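Local coordinates for protein TonB-dependent siderophore receptor (Pseudomonas aeruginosa 39016, PDB 5NEC) that probably takes up iron-loaded siderophores, and drugs conjugated to siderophores, across the outer membrane in a TonB-dependent way, at residues G243-K248 / G321-G326; R330-R335 / Y377-N382; Y674-W679 / K706-A711. All coordinates share one frame; numbering follows the deposited sequence.

Contact 1. Residues G243-K248 / G321-G326; sequences GIPYAK and GNINNG
Ile323 is the apolar centre of this contact. Its CD1 methyl reaches across to the backbone of residues 246-248. The carbon CD1 lies 3.2 Å from Tyr246 O, a short approach. It also sits 3.8 Å from Ala247 CA and 3.7 Å from Lys248 N, so one methyl touches three successive residues. CG1 of Ile323 stands between its own N and carbonyl carbon (chi1 61°), and CD1 continues anti to CA (chi2 172°) toward Tyr246 O. The other branch meets a ring: Ile323 CG2 is 4.4 Å from Pro245 CG, a loose apolar touch. On its own side, Ile323 also packs on Val328 at the start of strand 327-354.

Lys248 adds a methylene. Its CD lies 3.6 Å from Gly321 CA, on backbone that carries no side chain. The amine end of the lysine leads away from 321-326.

These segments belong to two loops of a TonB-dependent receptor barrel. Short strand 244-245 pairs with strand 716-719. Residues 322-325 form a single 3-10 turn in the loop joining strands 296-316 and 327-354. Backbone bonds from Asn324 N to Gly321 O and from Gly326 N to Ile323 O run within this stretch.

Polar contact across the segments comes down to one hydrogen bond. Asn324 ND2 donates to Lys248 O at 2.9 Å, with an N-H...O angle of 156°. The donor lies in the carbonyl plane. The acceptor is close to the amide plane, so both flat groups are turned well for the bond. Asn322, on the far side of the turn, bonds through ND2 to Asp317 OD1 and Asn388 O. Tyr246 points its hydroxyl the other way, to Tyr712 O.

Contact 2. Residues R330-R335 / Y377-N382; sequences RRQNNR and YIVDTN
Gln332 and Asn334 meet Tyr377, Val379 and Thr381 at the open end of the hairpin made by barrel strands 327-354 and 357-379. The two chains run nearly antiparallel here. No backbone-to-backbone hydrogen bond joins the segments, and side chains of 330-335 bridge the gap. Backbone bonds go to other partners: Arg330 pairs with Asn402 and Ile378 with Thr420.

Asn334 does the polar work. Its CG stands between the backbone N and the carbonyl carbon (chi1 72°), with the amide set against the backbone of Tyr377. Tyr377 N donates to Asn334 OD1 at 2.9 Å, from above the carbonyl plane. Asn334 ND2 in turn donates to Tyr377 O at 3.3 Å, also from above the carbonyl plane, in a longer and more bent bond (139°). The same nitrogen gives a straighter bond to Gln332 OE1, almost in the Asn334 amide plane. Its 2.6 Å is unusually short, so the exact length is doubtful. Asn334 CB and CG come to the edge of the Tyr377 ring, with amide and ring planes 81° apart. The hydroxyl of that ring bonds to Asp310 OD1.

Gln332 lays its bent chain against Val379. Its CD is 3.5 Å from Val379 CG2, and its NE2 is 3.5 Å from Val379 CB. Further along, Thr381 CG2 touches Gln332 CB at 3.6 Å and Arg330 O at 3.9 Å. Beyond the strand, Asp380 OD1 accepts from Asn382 N and closes an Asx turn.

One asparagine amide thus both donates to and accepts from the backbone of Tyr377, in the way the N-H and C=O of a residue on a paired strand would. A side chain here takes over a link that backbone groups make in regular pairing.

Contact 3. Residues Y674-W679 / K706-A711; sequences YVPDYW and KYFDKA
Tyr678 lays one face of its ring on the ring of Tyr707 in an offset stack. The centroids of the Tyr678 and Tyr707 rings are 3.9 Å apart and the planes are only 16° from parallel. Tyr707 CD1 sits 3.3 Å from Tyr678 CZ and lies over the centre of the Tyr678 ring. In return, Tyr678 CE2 lies over the Tyr707 ring toward its rim. Tyr707 CB adds a CH-pi contact, 4.1 Å from the Tyr678 ring centroid. In both tyrosines CG stands between the backbone N and the carbonyl carbon (chi1 66° and 72°), on a CB that points toward the other segment.

Val675 fills the next stretch. Its CG1 packs 3.5 Å from Phe708 CB and 3.8 Å from Ala711 CB. Its CG2 lies 3.4 Å from Phe708 O. Pro676 CD comes more loosely against the Phe708 ring.

No direct hydrogen bond crosses between the segments. One water spans them instead: it donates to Pro676 O at 2.6 Å and accepts from Phe708 N at 3.1 Å. Those two backbone atoms are too far from each other for a direct bond, and the water links them.

On the barrel side, strand 674-688 pairs with strand 653-666 through Val675 with Val665 and Tyr678 with Val662. Arg680, from the same strand, donates to Tyr707 OH. Residues 708-711 turn a corner at Asp709 and join a small sheet with strands 716-719 and 244-245, so the contact lays that sheet against the barrel wall. Lys710 NZ forms a salt bridge with Asp709 OD2 and also bonds to Gln71 OE1, on helix 70-74 of the plug domain.

Contacts 1 and 3 are directly joined, with centres about 17 Å apart. Tyr246 OH lies 3.6 Å from Ala711 CA, Tyr246 CE1 3.7 Å from Tyr674 O, and Ile244 CG1 3.9 Å from Phe708 CE1. Strands 244-245 and 708-711 are the two edges of one three-stranded sheet, with 716-719 between them. Contact 2 follows contact 1 along the chain, their centres about 19 Å apart, and segment 330-335 lies just past the 3-10 turn. Contacts 2 and 3 do not touch; their nearest atoms are about 12 Å apart. Contacts 1 and 2 lie far from the chain centre, while contact 3 is deeper and reaches the plug.

Contact 1. Residues G243-K248 / G321-G326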
loop_
_atom_site.group_PDB
_atom_site.type_symbol
_atom_site.label_atom_id
_atom_site.label_comp_id
_atom_site.label_asym_id
_atom_site.label_seq_id
_atom_site.Cartn_x
_atom_site.Cartn_y
_atom_site.Cartn_z
ATOM N N GLY A 243 -13.596 1.360 -14.560
ATOM C CA GLY A 243 -13.361 2.802 -14.458
ATOM C C GLY A 243 -14.164 3.577 -15.499
ATOM O O GLY A 243 -15.055 3.032 -16.149
ATOM N N ILE A 244 -13.808 4.852 -15.628
ATOM C CA ILE A 244 -14.545 5.849 -16.378
ATOM C C ILE A 244 -13.552 6.473 -17.333
ATOM O O ILE A 244 -12.451 6.863 -16.914
ATOM C CB ILE A 244 -15.097 6.931 -15.433
ATOM C CG1 ILE A 244 -15.976 6.305 -14.340
ATOM C CG2 ILE A 244 -15.877 8.014 -16.189
ATOM C CD1 ILE A 244 -17.185 5.548 -14.862
ATOM N N PRO A 245 -13.912 6.558 -18.629
ATOM C CA PRO A 245 -12.971 7.136 -19.588
ATOM C C PRO A 245 -12.726 8.645 -19.392
ATOM O O PRO A 245 -13.610 9.380 -18.921
ATOM C CB PRO A 245 -13.651 6.893 -20.945
ATOM C CG PRO A 245 -15.097 6.765 -20.631
ATOM C CD PRO A 245 -15.192 6.190 -19.256
ATOM N N TYR A 246 -11.516 9.077 -19.742
ATOM C CA TYR A 246 -11.216 10.492 -19.915
ATOM C C TYR A 246 -12.022 11.025 -21.101
ATOM O O TYR A 246 -12.171 10.348 -22.129
ATOM C CB TYR A 246 -9.720 10.736 -20.197
ATOM C CG TYR A 246 -8.806 10.408 -19.053
ATOM C CD1 TYR A 246 -9.004 10.974 -17.793
ATOM C CD2 TYR A 246 -7.720 9.538 -19.220
ATOM C CE1 TYR A 246 -8.157 10.665 -16.730
ATOM C CE2 TYR A 246 -6.867 9.241 -18.160
ATOM C CZ TYR A 246 -7.088 9.801 -16.922
ATOM O OH TYR A 246 -6.254 9.516 -15.861
ATOM N N ALA A 247 -12.545 12.241 -20.948
ATOM C CA ALA A 247 -13.073 13.000 -22.093
ATOM C C ALA A 247 -11.931 13.155 -23.090
ATOM O O ALA A 247 -10.761 13.139 -22.683
ATOM C CB ALA A 247 -13.613 14.360 -21.659
ATOM N N LYS A 248 -12.254 13.210 -24.379
ATOM C CA LYS A 248 -11.225 13.323 -25.404
ATOM C C LYS A 248 -11.503 14.545 -26.294
ATOM O O LYS A 248 -12.232 14.467 -27.293
ATOM C CB LYS A 248 -11.112 12.023 -26.214
ATOM C CG LYS A 248 -9.883 11.960 -27.132
ATOM C CD LYS A 248 -10.129 11.028 -28.306
ATOM C CE LYS A 248 -9.233 11.304 -29.505
ATOM N NZ LYS A 248 -7.813 11.272 -29.106
ATOM N N GLY A 321 -11.829 7.923 -29.392
ATOM C CA GLY A 321 -12.708 9.012 -29.738
ATOM C C GLY A 321 -14.146 8.619 -29.998
ATOM O O GLY A 321 -14.945 9.486 -30.312
ATOM N N ASN A 322 -14.502 7.342 -29.807
ATOM C CA ASN A 322 -15.903 6.896 -29.951
ATOM C C ASN A 322 -16.854 7.575 -28.962
ATOM O O ASN A 322 -18.043 7.691 -29.245
ATOM C CB ASN A 322 -16.048 5.386 -29.771
ATOM C CG ASN A 322 -15.159 4.591 -30.698
ATOM O OD1 ASN A 322 -15.156 4.815 -31.898
ATOM N ND2 ASN A 322 -14.408 3.636 -30.145
ATOM N N ILE A 323 -16.347 7.983 -27.799
ATOM C CA ILE A 323 -17.166 8.690 -26.800
ATOM C C ILE A 323 -17.770 9.989 -27.317
ATOM O O ILE A 323 -18.853 10.374 -26.871
ATOM C CB ILE A 323 -16.422 8.959 -25.459
ATOM C CG1 ILE A 323 -15.165 9.837 -25.654
ATOM C CG2 ILE A 323 -16.084 7.629 -24.783
ATOM C CD1 ILE A 323 -14.533 10.283 -24.356
ATOM N N ASN A 324 -17.107 10.629 -28.271
ATOM C CA ASN A 324 -17.634 11.836 -28.880
ATOM C C ASN A 324 -18.827 11.645 -29.810
ATOM O O ASN A 324 -19.405 12.637 -30.222
ATOM C CB ASN A 324 -16.507 12.614 -29.567
ATOM C CG ASN A 324 -15.501 13.137 -28.566
ATOM O OD1 ASN A 324 -15.885 13.676 -27.553
ATOM N ND2 ASN A 324 -14.224 12.926 -28.810
ATOM N N ASN A 325 -19.197 10.406 -30.142
ATOM C CA ASN A 325 -20.459 10.139 -30.835
ATOM C C ASN A 325 -21.444 9.377 -29.950
ATOM O O ASN A 325 -22.478 8.947 -30.429
ATOM C CB ASN A 325 -20.214 9.408 -32.162
ATOM C CG ASN A 325 -19.803 7.941 -31.977
ATOM O OD1 ASN A 325 -20.323 7.226 -31.128
ATOM N ND2 ASN A 325 -18.853 7.502 -32.771
ATOM N N GLY A 326 -21.116 9.194 -28.669
ATOM C CA GLY A 326 -22.000 8.553 -27.688
ATOM C C GLY A 326 -21.824 7.051 -27.472
ATOM O O GLY A 326 -22.738 6.392 -26.949
#

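Contact 2. Residues R330-R335 / Y377-N382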
loop_
_atom_site.group_PDB
_atom_site.type_symbol
_atom_site.label_atom_id
_atom_site.label_comp_id
_atom_site.label_asym_id
_atom_site.label_seq_id
_atom_site.Cartn_x
_atom_site.Cartn_y
_atom_site.Cartn_z
ATOM N N ARG A 330 -15.318 -1.604 -25.865
ATOM C CA ARG A 330 -14.908 -2.417 -24.706
ATOM C C ARG A 330 -13.579 -3.097 -24.983
ATOM O O ARG A 330 -13.510 -4.259 -25.347
ATOM C CB ARG A 330 -15.956 -3.453 -24.352
ATOM C CG ARG A 330 -17.181 -2.828 -23.725
ATOM C CD ARG A 330 -18.265 -3.877 -23.615
ATOM N NE ARG A 330 -19.408 -3.474 -22.804
ATOM C CZ ARG A 330 -20.673 -3.834 -23.036
ATOM N NH1 ARG A 330 -20.999 -4.578 -24.091
ATOM N NH2 ARG A 330 -21.639 -3.413 -22.225
ATOM N N ARG A 331 -12.517 -2.330 -24.831
ATOM C CA ARG A 331 -11.186 -2.874 -24.973
ATOM C C ARG A 331 -10.918 -3.790 -23.771
ATOM O O ARG A 331 -11.314 -3.541 -22.612
ATOM C CB ARG A 331 -10.124 -1.790 -25.113
ATOM C CG ARG A 331 -8.950 -1.816 -24.173
ATOM C CD ARG A 331 -7.853 -2.816 -24.449
ATOM N NE ARG A 331 -6.606 -2.112 -24.135
ATOM C CZ ARG A 331 -5.414 -2.640 -23.881
ATOM N NH1 ARG A 331 -5.193 -3.952 -23.913
ATOM N NH2 ARG A 331 -4.425 -1.818 -23.599
ATOM N N GLN A 332 -10.205 -4.835 -24.089
ATOM C CA GLN A 332 -9.977 -5.943 -23.226
ATOM C C GLN A 332 -8.526 -5.842 -22.808
ATOM O O GLN A 332 -7.650 -5.670 -23.637
ATOM C CB GLN A 332 -10.277 -7.184 -24.059
ATOM C CG GLN A 332 -9.697 -8.459 -23.586
ATOM C CD GLN A 332 -8.224 -8.606 -23.842
ATOM O OE1 GLN A 332 -7.485 -8.815 -22.888
ATOM N NE2 GLN A 332 -7.781 -8.477 -25.081
ATOM N N ASN A 333 -8.261 -5.922 -21.515
ATOM C CA ASN A 333 -6.890 -6.058 -21.051
ATOM C C ASN A 333 -6.822 -7.241 -20.116
ATOM O O ASN A 333 -7.834 -7.635 -19.516
ATOM C CB ASN A 333 -6.438 -4.791 -20.346
ATOM C CG ASN A 333 -4.931 -4.560 -20.451
ATOM O OD1 ASN A 333 -4.148 -5.460 -20.775
ATOM N ND2 ASN A 333 -4.523 -3.335 -20.188
ATOM N N ASN A 334 -5.638 -7.837 -20.021
ATOM C CA ASN A 334 -5.483 -9.060 -19.248
ATOM C C ASN A 334 -4.064 -9.297 -18.787
ATOM O O ASN A 334 -3.101 -8.730 -19.320
ATOM C CB ASN A 334 -5.961 -10.272 -20.051
ATOM C CG ASN A 334 -5.028 -10.628 -21.177
ATOM O OD1 ASN A 334 -3.969 -11.207 -20.957
ATOM N ND2 ASN A 334 -5.420 -10.308 -22.393
ATOM N N ARG A 335 -3.958 -10.166 -17.787
ATOM C CA ARG A 335 -2.675 -10.644 -17.309
ATOM C C ARG A 335 -2.826 -11.995 -16.598
ATOM O O ARG A 335 -3.727 -12.188 -15.774
ATOM C CB ARG A 335 -2.043 -9.630 -16.378
ATOM C CG ARG A 335 -0.583 -9.947 -16.088
ATOM C CD ARG A 335 0.182 -8.797 -15.454
ATOM N NE ARG A 335 -0.668 -7.941 -14.620
ATOM C CZ ARG A 335 -1.216 -8.287 -13.451
ATOM N NH1 ARG A 335 -1.047 -9.503 -12.925
ATOM N NH2 ARG A 335 -1.971 -7.405 -12.817
ATOM N N TYR A 377 -3.962 -13.662 -22.466
ATOM C CA TYR A 377 -5.011 -14.218 -23.303
ATOM C C TYR A 377 -5.011 -13.510 -24.660
ATOM O O TYR A 377 -4.523 -12.408 -24.773
ATOM C CB TYR A 377 -6.388 -14.018 -22.662
ATOM C CG TYR A 377 -6.626 -14.771 -21.385
ATOM C CD1 TYR A 377 -7.065 -16.104 -21.399
ATOM C CD2 TYR A 377 -6.436 -14.160 -20.150
ATOM C CE1 TYR A 377 -7.290 -16.811 -20.223
ATOM C CE2 TYR A 377 -6.656 -14.854 -18.966
ATOM C CZ TYR A 377 -7.075 -16.180 -19.009
ATOM O OH TYR A 377 -7.309 -16.841 -17.830
ATOM N N ILE A 378 -5.535 -14.179 -25.681
ATOM C CA ILE A 378 -5.803 -13.619 -26.983
ATOM C C ILE A 378 -7.310 -13.552 -27.077
ATOM O O ILE A 378 -7.973 -14.566 -26.922
ATOM C CB ILE A 378 -5.277 -14.547 -28.110
ATOM C CG1 ILE A 378 -3.759 -14.689 -28.048
ATOM C CG2 ILE A 378 -5.714 -14.067 -29.495
ATOM C CD1 ILE A 378 -3.313 -16.030 -28.594
ATOM N N VAL A 379 -7.850 -12.364 -27.329
ATOM C CA VAL A 379 -9.293 -12.130 -27.227
ATOM C C VAL A 379 -9.788 -11.375 -28.466
ATOM O O VAL A 379 -9.203 -10.381 -28.855
ATOM C CB VAL A 379 -9.653 -11.294 -25.992
ATOM C CG1 VAL A 379 -11.166 -11.204 -25.807
ATOM C CG2 VAL A 379 -8.992 -11.850 -24.731
ATOM N N ASP A 380 -10.870 -11.842 -29.072
ATOM C CA ASP A 380 -11.483 -11.129 -30.182
ATOM C C ASP A 380 -12.400 -10.015 -29.665
ATOM O O ASP A 380 -13.476 -10.293 -29.124
ATOM C CB ASP A 380 -12.287 -12.105 -31.050
ATOM C CG ASP A 380 -12.774 -11.485 -32.357
ATOM O OD1 ASP A 380 -12.399 -10.324 -32.692
ATOM O OD2 ASP A 380 -13.531 -12.204 -33.048
ATOM N N THR A 381 -11.966 -8.764 -29.834
ATOM C CA THR A 381 -12.804 -7.596 -29.570
ATOM C C THR A 381 -13.153 -6.746 -30.831
ATOM O O THR A 381 -13.475 -5.561 -30.721
ATOM C CB THR A 381 -12.140 -6.696 -28.526
ATOM O OG1 THR A 381 -10.856 -6.315 -29.009
ATOM C CG2 THR A 381 -12.025 -7.433 -27.165
ATOM N N ASN A 382 -13.118 -7.360 -32.007
ATOM C CA ASN A 382 -13.326 -6.660 -33.266
ATOM C C ASN A 382 -14.749 -6.092 -33.330
ATOM O O ASN A 382 -15.716 -6.844 -33.217
ATOM C CB ASN A 382 -13.110 -7.638 -34.419
ATOM C CG ASN A 382 -13.108 -6.976 -35.787
ATOM O OD1 ASN A 382 -13.561 -5.857 -35.985
ATOM N ND2 ASN A 382 -12.564 -7.685 -36.750
#

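Contact 3. Residues Y674-W679 / K706-A711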
loop_
_atom_site.group_PDB
_atom_site.type_symbol
_atom_site.label_atom_id
_atom_site.label_comp_id
_atom_site.label_asym_id
_atom_site.label_seq_id
_atom_site.Cartn_x
_atom_site.Cartn_y
_atom_site.Cartn_z
ATOM N N TYR A 674 -5.952 14.085 -16.112
ATOM C CA TYR A 674 -5.938 14.330 -14.675
ATOM C C TYR A 674 -7.274 13.972 -14.060
ATOM O O TYR A 674 -8.261 13.817 -14.777
ATOM C CB TYR A 674 -5.588 15.806 -14.372
ATOM C CG TYR A 674 -6.734 16.788 -14.503
ATOM C CD1 TYR A 674 -7.061 17.339 -15.734
ATOM C CD2 TYR A 674 -7.477 17.179 -13.387
ATOM C CE1 TYR A 674 -8.102 18.262 -15.867
ATOM C CE2 TYR A 674 -8.515 18.078 -13.491
ATOM C CZ TYR A 674 -8.823 18.627 -14.729
ATOM O OH TYR A 674 -9.865 19.515 -14.817
ATOM N N VAL A 675 -7.277 13.823 -12.735
ATOM C CA VAL A 675 -8.503 13.707 -11.954
ATOM C C VAL A 675 -8.574 14.880 -11.000
ATOM O O VAL A 675 -7.554 15.260 -10.420
ATOM C CB VAL A 675 -8.640 12.375 -11.179
ATOM C CG1 VAL A 675 -8.701 11.213 -12.159
ATOM C CG2 VAL A 675 -7.561 12.190 -10.118
ATOM N N PRO A 676 -9.769 15.466 -10.853
ATOM C CA PRO A 676 -9.873 16.676 -10.054
ATOM C C PRO A 676 -9.679 16.431 -8.546
ATOM O O PRO A 676 -9.787 15.307 -8.075
ATOM C CB PRO A 676 -11.300 17.152 -10.336
ATOM C CG PRO A 676 -12.058 15.897 -10.574
ATOM C CD PRO A 676 -11.097 14.973 -11.287
ATOM N N ASP A 677 -9.397 17.513 -7.827
ATOM C CA ASP A 677 -9.315 17.515 -6.379
ATOM C C ASP A 677 -10.671 17.222 -5.742
ATOM O O ASP A 677 -11.706 17.366 -6.408
ATOM C CB ASP A 677 -8.735 18.850 -5.858
ATOM C CG ASP A 677 -9.681 20.052 -6.026
ATOM O OD1 ASP A 677 -10.498 20.078 -6.955
ATOM O OD2 ASP A 677 -9.582 21.002 -5.220
ATOM N N TYR A 678 -10.664 16.804 -4.470
ATOM C CA TYR A 678 -11.900 16.503 -3.740
ATOM C C TYR A 678 -11.689 16.540 -2.229
ATOM O O TYR A 678 -10.562 16.382 -1.732
ATOM C CB TYR A 678 -12.446 15.124 -4.123
ATOM C CG TYR A 678 -11.527 13.994 -3.694
ATOM C CD1 TYR A 678 -10.450 13.614 -4.488
ATOM C CD2 TYR A 678 -11.703 13.337 -2.465
ATOM C CE1 TYR A 678 -9.595 12.597 -4.096
ATOM C CE2 TYR A 678 -10.850 12.331 -2.067
ATOM C CZ TYR A 678 -9.797 11.968 -2.885
ATOM O OH TYR A 678 -8.951 10.961 -2.501
ATOM N N TRP A 679 -12.806 16.737 -1.533
ATOM C CA TRP A 679 -12.932 16.607 -0.093
ATOM C C TRP A 679 -13.771 15.371 0.163
ATOM O O TRP A 679 -14.789 15.168 -0.494
ATOM C CB TRP A 679 -13.652 17.834 0.501
ATOM C CG TRP A 679 -12.738 18.976 0.753
ATOM C CD1 TRP A 679 -12.534 20.065 -0.046
ATOM C CD2 TRP A 679 -11.873 19.139 1.889
ATOM N NE1 TRP A 679 -11.594 20.898 0.524
ATOM C CE2 TRP A 679 -11.170 20.350 1.709
ATOM C CE3 TRP A 679 -11.611 18.366 3.030
ATOM C CZ2 TRP A 679 -10.236 20.816 2.632
ATOM C CZ3 TRP A 679 -10.684 18.830 3.952
ATOM C CH2 TRP A 679 -10.007 20.052 3.745
ATOM N N LYS A 706 -18.600 12.034 -5.548
ATOM C CA LYS A 706 -18.045 11.250 -6.636
ATOM C C LYS A 706 -16.634 11.773 -6.905
ATOM O O LYS A 706 -16.431 12.972 -7.087
ATOM C CB LYS A 706 -18.910 11.306 -7.887
ATOM C CG LYS A 706 -18.553 10.215 -8.897
ATOM C CD LYS A 706 -19.460 10.175 -10.122
ATOM C CE LYS A 706 -19.173 11.331 -11.059
ATOM N NZ LYS A 706 -20.299 11.499 -12.003
ATOM N N TYR A 707 -15.656 10.875 -6.869
ATOM C CA TYR A 707 -14.272 11.253 -7.083
ATOM C C TYR A 707 -13.458 10.070 -7.574
ATOM O O TYR A 707 -13.913 8.924 -7.555
ATOM C CB TYR A 707 -13.651 11.877 -5.812
ATOM C CG TYR A 707 -13.383 10.901 -4.675
ATOM C CD1 TYR A 707 -12.141 10.258 -4.553
ATOM C CD2 TYR A 707 -14.366 10.622 -3.723
ATOM C CE1 TYR A 707 -11.894 9.365 -3.521
ATOM C CE2 TYR A 707 -14.123 9.741 -2.680
ATOM C CZ TYR A 707 -12.891 9.113 -2.580
ATOM O OH TYR A 707 -12.655 8.240 -1.548
ATOM N N PHE A 708 -12.245 10.374 -8.010
ATOM C CA PHE A 708 -11.412 9.425 -8.692
ATOM C C PHE A 708 -10.099 9.297 -7.960
ATOM O O PHE A 708 -9.306 10.236 -7.893
ATOM C CB PHE A 708 -11.213 9.872 -10.136
ATOM C CG PHE A 708 -12.500 10.013 -10.888
ATOM C CD1 PHE A 708 -13.052 8.927 -11.550
ATOM C CD2 PHE A 708 -13.180 11.231 -10.909
ATOM C CE1 PHE A 708 -14.259 9.054 -12.225
ATOM C CE2 PHE A 708 -14.381 11.366 -11.581
ATOM C CZ PHE A 708 -14.929 10.275 -12.237
ATOM N N ASP A 709 -9.902 8.106 -7.411
ATOM C CA ASP A 709 -8.769 7.790 -6.537
ATOM C C ASP A 709 -7.518 7.295 -7.274
ATOM O O ASP A 709 -6.478 7.198 -6.656
ATOM C CB ASP A 709 -9.193 6.760 -5.473
ATOM C CG ASP A 709 -9.717 5.453 -6.068
ATOM O OD1 ASP A 709 -10.228 5.429 -7.198
ATOM O OD2 ASP A 709 -9.634 4.431 -5.390
ATOM N N LYS A 710 -7.614 6.961 -8.563
ATOM C CA LYS A 710 -6.416 6.637 -9.365
ATOM C C LYS A 710 -6.569 7.228 -10.753
ATOM O O LYS A 710 -7.612 7.051 -11.400
ATOM C CB LYS A 710 -6.196 5.124 -9.512
ATOM C CG LYS A 710 -6.174 4.324 -8.215
ATOM C CD LYS A 710 -6.407 2.856 -8.475
ATOM C CE LYS A 710 -6.507 2.102 -7.163
ATOM N NZ LYS A 710 -7.674 2.511 -6.342
ATOM N N ALA A 711 -5.532 7.940 -11.190
ATOM C CA ALA A 711 -5.469 8.509 -12.524
ATOM C C ALA A 711 -4.425 7.727 -13.295
ATOM O O ALA A 711 -3.259 7.777 -12.945
ATOM C CB ALA A 711 -5.073 9.976 -12.439
HETATM O O HOH W 1 -11.491 13.316 -8.407
#